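PDB 6Z3U: RING-type domain-containing protein, which probably activates the cyclin-dependent kinase of the CAK complex as its MAT1-like third subunit, represented here by a C-terminal segment that lacks the zinc-binding RING domain. Local coordinates for residues Pro25-Tyr30 / Tyr41-Tyr46; Tyr16-Glu21 / Asp45-Ala50. All coordinates share one frame; numbering follows the deposited sequence.

Interaction 1 (Pro25-Tyr30 / Tyr41-Tyr46); sequences PSLDKY and YSFLDY
Phe43 meets both Leu27 and Tyr30 of helix 25-31 from the first turn of helix 43-55. The CA atoms of Leu27 and Phe43 are 8.0 Å apart, close enough for the side chains to bridge the gap. From CB the Phe43 chain turns beside its own backbone N and away from its carbonyl carbon (chi1 -64°), which sends the ring toward the other helix. One side of the ring then meets its partners in sequence. Phe43 CD1 lies 3.9 Å from Leu27 CD2. Next along, Phe43 CE1 is 3.6 Å from Tyr30 CB. At the tip, Phe43 CZ reaches the Tyr30 backbone, 3.5 Å from its C atom. Leu27 CD2 and Tyr30 CB both sit at the ring edge, close to its plane. One face is taken by Tyr41, whose CD1 stands 3.9 Å above the ring centre.

Leu27 serves two aromatic rings with a single methyl, since CD2 also lies 4.0 Å from CD2 of Tyr46. The leucine is a compact branched group whose one methyl can touch both rings, and the flat phenylalanine offers its edge to Leu27 and Tyr30 and one face to Tyr41. Tyr30 contributes mainly its CB, while its ring leads away and meets that of His36. On the kinase chain, Pro248 packs on Leu27, Tyr41 and Tyr46, and Ala246 O is hydrogen-bonded to Tyr41 OH.

No hydrogen bond joins the two segments. Ser42 is the N-cap: its OG accepts from Asp45 N at 3.1 Å. This is an N-capped helix packed on a short helix through a small aromatic-aliphatic core in the MAT1-like C-terminal segment, with the kinase chain against it and Arg193 of the cyclin chain beside Tyr46.

Interaction 2 (Tyr16-Glu21 / Asp45-Ala50); sequences YRVREE and DYISRA
Val18, which reaches across to Ser48 and Ile47, also places its CG2 at the edge of the Tyr16 ring, near the ring plane. That tyrosine ring meets Phe55 further along helix 43-55, with the two planes inclined by only about 20°. The Tyr16 side chain also packs on Met51, Phe52 and Phe11, with Glu8 of the cyclin chain against it, so the flat group belongs to a largely apolar cluster beside the contact rather than to the contact itself.

Across the segments the work falls to the two branches of Val18. CG1 extends opposite the backbone N (chi1 174°) and reaches both partners, lying 3.8 Å from Ser48 OG and 4.2 Å from Ile47 CG2. CG2, the other branch, comes within 4.2 Å of Ser48 CA and so lies against the helix backbone. A valine suits an extended chain running past a helix: branched at CB, it presents two methyls close to its own backbone. Here the CA atoms of Val18 and Ser48 are 6.3 Å apart.

Ser48 is small enough to let the chain come this near. Its hydroxyl is hydrogen-bonded to Leu44 O one turn back in the helix, and so its polar end is satisfied there, while Val18 meets it only by van der Waals contact. Ile47 turns inward to Leu27 and Leu22, offering CG2 to the valine.

The flanking charges look elsewhere: Arg19 forms a salt bridge with Glu198 of the cyclin chain, and Arg49 pairs with Glu53 in its own helix. With no hydrogen bond or salt bridge between the segments, the chain before helix 25-31 is fitted to helix 43-55 by shape and dispersion.

Both interactions are built on helix 43-55, with centres 11 Å apart; their segments overlap at Asp45 and Tyr46, though Tyr46 makes contact across the segments only in interaction 1. They join directly where Leu27 CD1 meets Ile47 CG1 at 4.1 Å, so one apolar layer runs from the short helix 25-31 toward the irregular chain 16-21. Interaction 1 is the more buried, with aromatic rings and a leucine. Interaction 2 is smaller and only partly buried: an exposed valine lies on a serine and an isoleucine. Polar bonds stay within each segment or its neighbours, or go to partner subunits, and both contacts border the kinase and the cyclin.

Interaction 1 (Pro25-Tyr30 / Tyr41-Tyr46)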
ATOM      1  N   PRO C  25     -25.371  -4.446  -7.394  1.00 73.51           N
ATOM      2  CA  PRO C  25     -26.178  -3.268  -7.757  1.00 67.09           C
ATOM      3  C   PRO C  25     -25.552  -1.952  -7.336  1.00 65.43           C
ATOM      4  O   PRO C  25     -25.831  -0.917  -7.954  1.00 57.94           O
ATOM      5  CB  PRO C  25     -27.511  -3.518  -7.037  1.00 64.25           C
ATOM      6  CG  PRO C  25     -27.182  -4.471  -5.935  1.00 74.84           C
ATOM      7  CD  PRO C  25     -26.087  -5.342  -6.468  1.00 74.84           C
ATOM      8  N   SER C  26     -24.721  -1.958  -6.291  1.00 72.21           N
ATOM      9  CA  SER C  26     -24.027  -0.738  -5.894  1.00 71.87           C
ATOM     10  C   SER C  26     -23.116  -0.228  -7.004  1.00 67.69           C
ATOM     11  O   SER C  26     -22.840   0.976  -7.073  1.00 66.49           O
ATOM     12  CB  SER C  26     -23.221  -0.985  -4.617  1.00 72.80           C
ATOM     13  OG  SER C  26     -22.165  -1.903  -4.844  1.00 71.11           O
ATOM     14  N   LEU C  27     -22.637  -1.121  -7.875  1.00 65.86           N
ATOM     15  CA  LEU C  27     -21.801  -0.689  -8.989  1.00 52.53           C
ATOM     16  C   LEU C  27     -22.619   0.004 -10.070  1.00 59.43           C
ATOM     17  O   LEU C  27     -22.116   0.912 -10.739  1.00 60.61           O
ATOM     18  CB  LEU C  27     -21.063  -1.883  -9.594  1.00 49.96           C
ATOM     19  CG  LEU C  27     -19.911  -2.487  -8.794  1.00 48.32           C
ATOM     20  CD1 LEU C  27     -19.328  -3.679  -9.537  1.00 48.61           C
ATOM     21  CD2 LEU C  27     -18.838  -1.447  -8.535  1.00 45.80           C
ATOM     22  N   ASP C  28     -23.875  -0.412 -10.251  1.00 59.32           N
ATOM     23  CA  ASP C  28     -24.694   0.121 -11.333  1.00 65.78           C
ATOM     24  C   ASP C  28     -24.708   1.644 -11.348  1.00 54.57           C
ATOM     25  O   ASP C  28     -24.755   2.252 -12.424  1.00 54.68           O
ATOM     26  CB  ASP C  28     -26.121  -0.421 -11.213  1.00 71.64           C
ATOM     27  CG  ASP C  28     -26.176  -1.939 -11.272  1.00 71.93           C
ATOM     28  OD1 ASP C  28     -25.148  -2.559 -11.625  1.00 66.88           O
ATOM     29  OD2 ASP C  28     -27.246  -2.508 -10.963  1.00 65.07           O
ATOM     30  N   LYS C  29     -24.656   2.282 -10.175  1.00 56.90           N
ATOM     31  CA  LYS C  29     -24.716   3.740 -10.140  1.00 55.39           C
ATOM     32  C   LYS C  29     -23.526   4.352 -10.868  1.00 54.12           C
ATOM     33  O   LYS C  29     -23.664   5.362 -11.568  1.00 53.17           O
ATOM     34  CB  LYS C  29     -24.754   4.257  -8.698  1.00 56.86           C
ATOM     35  CG  LYS C  29     -25.208   3.266  -7.633  1.00 53.67           C
ATOM     36  CD  LYS C  29     -25.432   3.955  -6.289  1.00 53.72           C
ATOM     37  CE  LYS C  29     -24.140   4.500  -5.694  1.00 58.86           C
ATOM     38  NZ  LYS C  29     -23.280   3.436  -5.112  1.00 70.31           N
ATOM     39  N   TYR C  30     -22.347   3.748 -10.718  1.00 57.45           N
ATOM     40  CA  TYR C  30     -21.118   4.301 -11.267  1.00 54.44           C
ATOM     41  C   TYR C  30     -20.881   3.898 -12.716  1.00 49.04           C
ATOM     42  O   TYR C  30     -20.331   4.695 -13.486  1.00 46.42           O
ATOM     43  CB  TYR C  30     -19.926   3.865 -10.409  1.00 44.71           C
ATOM     44  CG  TYR C  30     -20.044   4.278  -8.960  1.00 44.32           C
ATOM     45  CD1 TYR C  30     -19.729   5.570  -8.560  1.00 45.94           C
ATOM     46  CD2 TYR C  30     -20.470   3.380  -7.992  1.00 45.23           C
ATOM     47  CE1 TYR C  30     -19.835   5.956  -7.237  1.00 46.62           C
ATOM     48  CE2 TYR C  30     -20.580   3.757  -6.665  1.00 45.13           C
ATOM     49  CZ  TYR C  30     -20.261   5.047  -6.293  1.00 52.50           C
ATOM     50  OH  TYR C  30     -20.367   5.433  -4.973  1.00 46.35           O
ATOM     51  N   TYR C  41     -12.255   4.242 -15.758  1.00 39.14           N
ATOM     52  CA  TYR C  41     -12.272   3.434 -14.548  1.00 38.59           C
ATOM     53  C   TYR C  41     -12.649   2.000 -14.896  1.00 39.79           C
ATOM     54  O   TYR C  41     -13.630   1.760 -15.606  1.00 47.82           O
ATOM     55  CB  TYR C  41     -13.252   3.996 -13.521  1.00 38.45           C
ATOM     56  CG  TYR C  41     -13.213   3.239 -12.211  1.00 38.00           C
ATOM     57  CD1 TYR C  41     -13.958   2.079 -12.033  1.00 42.11           C
ATOM     58  CD2 TYR C  41     -12.417   3.672 -11.159  1.00 36.70           C
ATOM     59  CE1 TYR C  41     -13.917   1.377 -10.844  1.00 38.85           C
ATOM     60  CE2 TYR C  41     -12.371   2.976  -9.966  1.00 36.47           C
ATOM     61  CZ  TYR C  41     -13.122   1.829  -9.816  1.00 38.70           C
ATOM     62  OH  TYR C  41     -13.084   1.129  -8.631  1.00 48.36           O
ATOM     63  N   SER C  42     -11.868   1.049 -14.397  1.00 39.32           N
ATOM     64  CA  SER C  42     -12.073  -0.364 -14.681  1.00 40.50           C
ATOM     65  C   SER C  42     -12.886  -0.988 -13.555  1.00 50.43           C
ATOM     66  O   SER C  42     -12.393  -1.137 -12.432  1.00 57.94           O
ATOM     67  CB  SER C  42     -10.738  -1.085 -14.842  1.00 46.49           C
ATOM     68  OG  SER C  42     -10.939  -2.485 -14.929  1.00 55.51           O
ATOM     69  N   PHE C  43     -14.128  -1.364 -13.859  1.00 53.13           N
ATOM     70  CA  PHE C  43     -14.930  -2.109 -12.897  1.00 50.93           C
ATOM     71  C   PHE C  43     -14.513  -3.571 -12.842  1.00 47.98           C
ATOM     72  O   PHE C  43     -14.679  -4.222 -11.805  1.00 46.38           O
ATOM     73  CB  PHE C  43     -16.413  -1.990 -13.243  1.00 44.98           C
ATOM     74  CG  PHE C  43     -16.941  -0.590 -13.145  1.00 44.55           C
ATOM     75  CD1 PHE C  43     -17.514  -0.135 -11.971  1.00 44.32           C
ATOM     76  CD2 PHE C  43     -16.856   0.274 -14.223  1.00 44.54           C
ATOM     77  CE1 PHE C  43     -17.997   1.154 -11.876  1.00 44.86           C
ATOM     78  CE2 PHE C  43     -17.338   1.564 -14.132  1.00 44.25           C
ATOM     79  CZ  PHE C  43     -17.909   2.004 -12.958  1.00 44.01           C
ATOM     80  N   LEU C  44     -13.963  -4.100 -13.937  1.00 47.39           N
ATOM     81  CA  LEU C  44     -13.484  -5.475 -13.921  1.00 50.67           C
ATOM     82  C   LEU C  44     -12.368  -5.641 -12.898  1.00 48.04           C
ATOM     83  O   LEU C  44     -12.303  -6.656 -12.195  1.00 49.68           O
ATOM     84  CB  LEU C  44     -12.992  -5.887 -15.310  1.00 46.26           C
ATOM     85  CG  LEU C  44     -13.739  -5.385 -16.552  1.00 63.80           C
ATOM     86  CD1 LEU C  44     -15.252  -5.302 -16.332  1.00 71.11           C
ATOM     87  CD2 LEU C  44     -13.176  -4.040 -17.029  1.00 70.17           C
ATOM     88  N   ASP C  45     -11.486  -4.645 -12.794  1.00 47.66           N
ATOM     89  CA  ASP C  45     -10.399  -4.722 -11.826  1.00 47.94           C
ATOM     90  C   ASP C  45     -10.930  -4.722 -10.397  1.00 50.07           C
ATOM     91  O   ASP C  45     -10.400  -5.431  -9.533  1.00 49.39           O
ATOM     92  CB  ASP C  45      -9.426  -3.562 -12.043  1.00 47.07           C
ATOM     93  CG  ASP C  45      -8.511  -3.778 -13.243  1.00 48.82           C
ATOM     94  OD1 ASP C  45      -8.604  -4.846 -13.885  1.00 56.45           O
ATOM     95  OD2 ASP C  45      -7.697  -2.877 -13.546  1.00 38.63           O
ATOM     96  N   TYR C  46     -11.980  -3.939 -10.128  1.00 55.28           N
ATOM     97  CA  TYR C  46     -12.569  -3.923  -8.791  1.00 53.02           C
ATOM     98  C   TYR C  46     -13.160  -5.284  -8.438  1.00 47.62           C
ATOM     99  O   TYR C  46     -12.931  -5.809  -7.343  1.00 47.26           O
ATOM    100  CB  TYR C  46     -13.634  -2.829  -8.697  1.00 44.92           C
ATOM    101  CG  TYR C  46     -14.421  -2.847  -7.403  1.00 45.92           C
ATOM    102  CD1 TYR C  46     -13.925  -2.232  -6.261  1.00 46.27           C
ATOM    103  CD2 TYR C  46     -15.662  -3.467  -7.323  1.00 49.81           C
ATOM    104  CE1 TYR C  46     -14.636  -2.237  -5.077  1.00 44.85           C
ATOM    105  CE2 TYR C  46     -16.382  -3.478  -6.141  1.00 43.47           C
ATOM    106  CZ  TYR C  46     -15.863  -2.861  -5.021  1.00 45.26           C
ATOM    107  OH  TYR C  46     -16.571  -2.862  -3.838  1.00 49.45           O
TER

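Interaction 2 (Tyr16-Glu21 / Asp45-Ala50)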
ATOM      1  N   TYR C  16     -11.563 -20.074  -6.969  1.00 58.19           N
ATOM      2  CA  TYR C  16     -12.565 -19.165  -7.502  1.00 62.26           C
ATOM      3  C   TYR C  16     -12.192 -18.768  -8.922  1.00 59.73           C
ATOM      4  O   TYR C  16     -11.060 -18.964  -9.369  1.00 62.43           O
ATOM      5  CB  TYR C  16     -12.718 -17.919  -6.621  1.00 61.13           C
ATOM      6  CG  TYR C  16     -11.567 -16.941  -6.717  1.00 61.25           C
ATOM      7  CD1 TYR C  16     -10.453 -17.066  -5.897  1.00 58.56           C
ATOM      8  CD2 TYR C  16     -11.601 -15.883  -7.617  1.00 56.27           C
ATOM      9  CE1 TYR C  16      -9.402 -16.173  -5.977  1.00 49.18           C
ATOM     10  CE2 TYR C  16     -10.556 -14.985  -7.703  1.00 51.19           C
ATOM     11  CZ  TYR C  16      -9.461 -15.133  -6.880  1.00 47.75           C
ATOM     12  OH  TYR C  16      -8.417 -14.241  -6.965  1.00 45.85           O
ATOM     13  N   ARG C  17     -13.174 -18.211  -9.624  1.00 57.21           N
ATOM     14  CA  ARG C  17     -13.011 -17.747 -10.995  1.00 58.27           C
ATOM     15  C   ARG C  17     -13.837 -16.489 -11.202  1.00 58.93           C
ATOM     16  O   ARG C  17     -15.021 -16.455 -10.856  1.00 61.79           O
ATOM     17  CB  ARG C  17     -13.412 -18.849 -11.981  1.00 62.79           C
ATOM     18  CG  ARG C  17     -14.829 -19.373 -11.783  1.00 83.00           C
ATOM     19  CD  ARG C  17     -15.055 -20.655 -12.576  1.00 94.91           C
ATOM     20  NE  ARG C  17     -16.426 -21.150 -12.467  1.00 92.81           N
ATOM     21  CZ  ARG C  17     -16.848 -21.977 -11.512  1.00103.05           C
ATOM     22  NH1 ARG C  17     -16.009 -22.411 -10.579  1.00113.14           N
ATOM     23  NH2 ARG C  17     -18.113 -22.377 -11.490  1.00104.51           N
ATOM     24  N   VAL C  18     -13.207 -15.460 -11.768  1.00 63.31           N
ATOM     25  CA  VAL C  18     -13.849 -14.169 -11.995  1.00 64.50           C
ATOM     26  C   VAL C  18     -14.496 -14.230 -13.374  1.00 55.76           C
ATOM     27  O   VAL C  18     -13.823 -14.094 -14.397  1.00 58.67           O
ATOM     28  CB  VAL C  18     -12.852 -13.014 -11.887  1.00 51.07           C
ATOM     29  CG1 VAL C  18     -13.508 -11.696 -12.278  1.00 50.46           C
ATOM     30  CG2 VAL C  18     -12.283 -12.930 -10.479  1.00 49.45           C
ATOM     31  N   ARG C  19     -15.810 -14.423 -13.402  1.00 57.83           N
ATOM     32  CA  ARG C  19     -16.557 -14.549 -14.643  1.00 60.15           C
ATOM     33  C   ARG C  19     -17.366 -13.286 -14.915  1.00 70.85           C
ATOM     34  O   ARG C  19     -17.526 -12.412 -14.057  1.00 58.11           O
ATOM     35  CB  ARG C  19     -17.466 -15.789 -14.622  1.00 63.36           C
ATOM     36  CG  ARG C  19     -18.274 -16.009 -13.349  1.00 74.95           C
ATOM     37  CD  ARG C  19     -17.936 -17.348 -12.697  1.00 74.39           C
ATOM     38  NE  ARG C  19     -19.042 -17.874 -11.899  1.00 73.23           N
ATOM     39  CZ  ARG C  19     -19.184 -17.702 -10.587  1.00 86.22           C
ATOM     40  NH1 ARG C  19     -20.232 -18.228  -9.968  1.00 73.84           N
ATOM     41  NH2 ARG C  19     -18.288 -17.012  -9.891  1.00 84.54           N
ATOM     42  N   GLU C  20     -17.871 -13.205 -16.149  1.00 65.97           N
ATOM     43  CA  GLU C  20     -18.508 -11.986 -16.633  1.00 62.30           C
ATOM     44  C   GLU C  20     -19.813 -11.690 -15.905  1.00 65.46           C
ATOM     45  O   GLU C  20     -20.224 -10.526 -15.831  1.00 64.91           O
ATOM     46  CB  GLU C  20     -18.751 -12.108 -18.139  1.00 74.33           C
ATOM     47  CG  GLU C  20     -19.456 -10.924 -18.783  1.00 81.17           C
ATOM     48  CD  GLU C  20     -19.660 -11.115 -20.278  1.00 73.80           C
ATOM     49  OE1 GLU C  20     -20.719 -10.702 -20.795  1.00 69.66           O
ATOM     50  OE2 GLU C  20     -18.767 -11.694 -20.933  1.00 78.43           O
ATOM     51  N   GLU C  21     -20.479 -12.713 -15.369  1.00 69.45           N
ATOM     52  CA  GLU C  21     -21.789 -12.516 -14.762  1.00 71.87           C
ATOM     53  C   GLU C  21     -21.728 -11.849 -13.394  1.00 70.20           C
ATOM     54  O   GLU C  21     -22.775 -11.448 -12.875  1.00 74.05           O
ATOM     55  CB  GLU C  21     -22.516 -13.857 -14.628  1.00 75.90           C
ATOM     56  CG  GLU C  21     -21.907 -14.790 -13.592  1.00 75.26           C
ATOM     57  CD  GLU C  21     -22.590 -16.143 -13.548  1.00 91.39           C
ATOM     58  OE1 GLU C  21     -22.214 -17.027 -14.348  1.00103.93           O
ATOM     59  OE2 GLU C  21     -23.502 -16.322 -12.712  1.00 88.76           O
ATOM     60  N   ASP C  45     -11.486  -4.645 -12.794  1.00 47.66           N
ATOM     61  CA  ASP C  45     -10.399  -4.722 -11.826  1.00 47.94           C
ATOM     62  C   ASP C  45     -10.930  -4.722 -10.397  1.00 50.07           C
ATOM     63  O   ASP C  45     -10.400  -5.431  -9.533  1.00 49.39           O
ATOM     64  CB  ASP C  45      -9.426  -3.562 -12.043  1.00 47.07           C
ATOM     65  CG  ASP C  45      -8.511  -3.778 -13.243  1.00 48.82           C
ATOM     66  OD1 ASP C  45      -8.604  -4.846 -13.885  1.00 56.45           O
ATOM     67  OD2 ASP C  45      -7.697  -2.877 -13.546  1.00 38.63           O
ATOM     68  N   TYR C  46     -11.980  -3.939 -10.128  1.00 55.28           N
ATOM     69  CA  TYR C  46     -12.569  -3.923  -8.791  1.00 53.02           C
ATOM     70  C   TYR C  46     -13.160  -5.284  -8.438  1.00 47.62           C
ATOM     71  O   TYR C  46     -12.931  -5.809  -7.343  1.00 47.26           O
ATOM     72  CB  TYR C  46     -13.634  -2.829  -8.697  1.00 44.92           C
ATOM     73  CG  TYR C  46     -14.421  -2.847  -7.403  1.00 45.92           C
ATOM     74  CD1 TYR C  46     -13.925  -2.232  -6.261  1.00 46.27           C
ATOM     75  CD2 TYR C  46     -15.662  -3.467  -7.323  1.00 49.81           C
ATOM     76  CE1 TYR C  46     -14.636  -2.237  -5.077  1.00 44.85           C
ATOM     77  CE2 TYR C  46     -16.382  -3.478  -6.141  1.00 43.47           C
ATOM     78  CZ  TYR C  46     -15.863  -2.861  -5.021  1.00 45.26           C
ATOM     79  OH  TYR C  46     -16.571  -2.862  -3.838  1.00 49.45           O
ATOM     80  N   ILE C  47     -13.944  -5.861  -9.352  1.00 48.33           N
ATOM     81  CA  ILE C  47     -14.509  -7.186  -9.112  1.00 45.03           C
ATOM     82  C   ILE C  47     -13.395  -8.198  -8.884  1.00 51.42           C
ATOM     83  O   ILE C  47     -13.468  -9.035  -7.976  1.00 59.50           O
ATOM     84  CB  ILE C  47     -15.416  -7.604 -10.285  1.00 47.06           C
ATOM     85  CG1 ILE C  47     -16.587  -6.627 -10.434  1.00 53.75           C
ATOM     86  CG2 ILE C  47     -15.917  -9.029 -10.085  1.00 49.10           C
ATOM     87  CD1 ILE C  47     -17.412  -6.832 -11.693  1.00 49.70           C
ATOM     88  N   SER C  48     -12.343  -8.136  -9.706  1.00 48.79           N
ATOM     89  CA  SER C  48     -11.205  -9.026  -9.516  1.00 46.44           C
ATOM     90  C   SER C  48     -10.525  -8.778  -8.179  1.00 46.99           C
ATOM     91  O   SER C  48     -10.026  -9.717  -7.551  1.00 50.21           O
ATOM     92  CB  SER C  48     -10.205  -8.842 -10.656  1.00 47.53           C
ATOM     93  OG  SER C  48     -10.830  -9.015 -11.915  1.00 50.79           O
ATOM     94  N   ARG C  49     -10.496  -7.521  -7.732  1.00 48.99           N
ATOM     95  CA  ARG C  49      -9.872  -7.193  -6.455  1.00 40.84           C
ATOM     96  C   ARG C  49     -10.679  -7.749  -5.291  1.00 41.92           C
ATOM     97  O   ARG C  49     -10.109  -8.277  -4.329  1.00 40.55           O
ATOM     98  CB  ARG C  49      -9.719  -5.676  -6.348  1.00 42.17           C
ATOM     99  CG  ARG C  49      -9.025  -5.161  -5.096  1.00 44.82           C
ATOM    100  CD  ARG C  49      -8.489  -3.753  -5.336  1.00 38.01           C
ATOM    101  NE  ARG C  49      -8.431  -2.937  -4.126  1.00 35.64           N
ATOM    102  CZ  ARG C  49      -7.494  -3.043  -3.189  1.00 35.25           C
ATOM    103  NH1 ARG C  49      -7.524  -2.246  -2.132  1.00 46.49           N
ATOM    104  NH2 ARG C  49      -6.535  -3.952  -3.301  1.00 35.31           N
ATOM    105  N   ALA C  50     -12.009  -7.651  -5.366  1.00 51.17           N
ATOM    106  CA  ALA C  50     -12.854  -8.160  -4.292  1.00 47.61           C
ATOM    107  C   ALA C  50     -12.788  -9.680  -4.208  1.00 44.40           C
ATOM    108  O   ALA C  50     -12.632 -10.246  -3.120  1.00 49.17           O
ATOM    109  CB  ALA C  50     -14.297  -7.697  -4.503  1.00 56.95           C
TER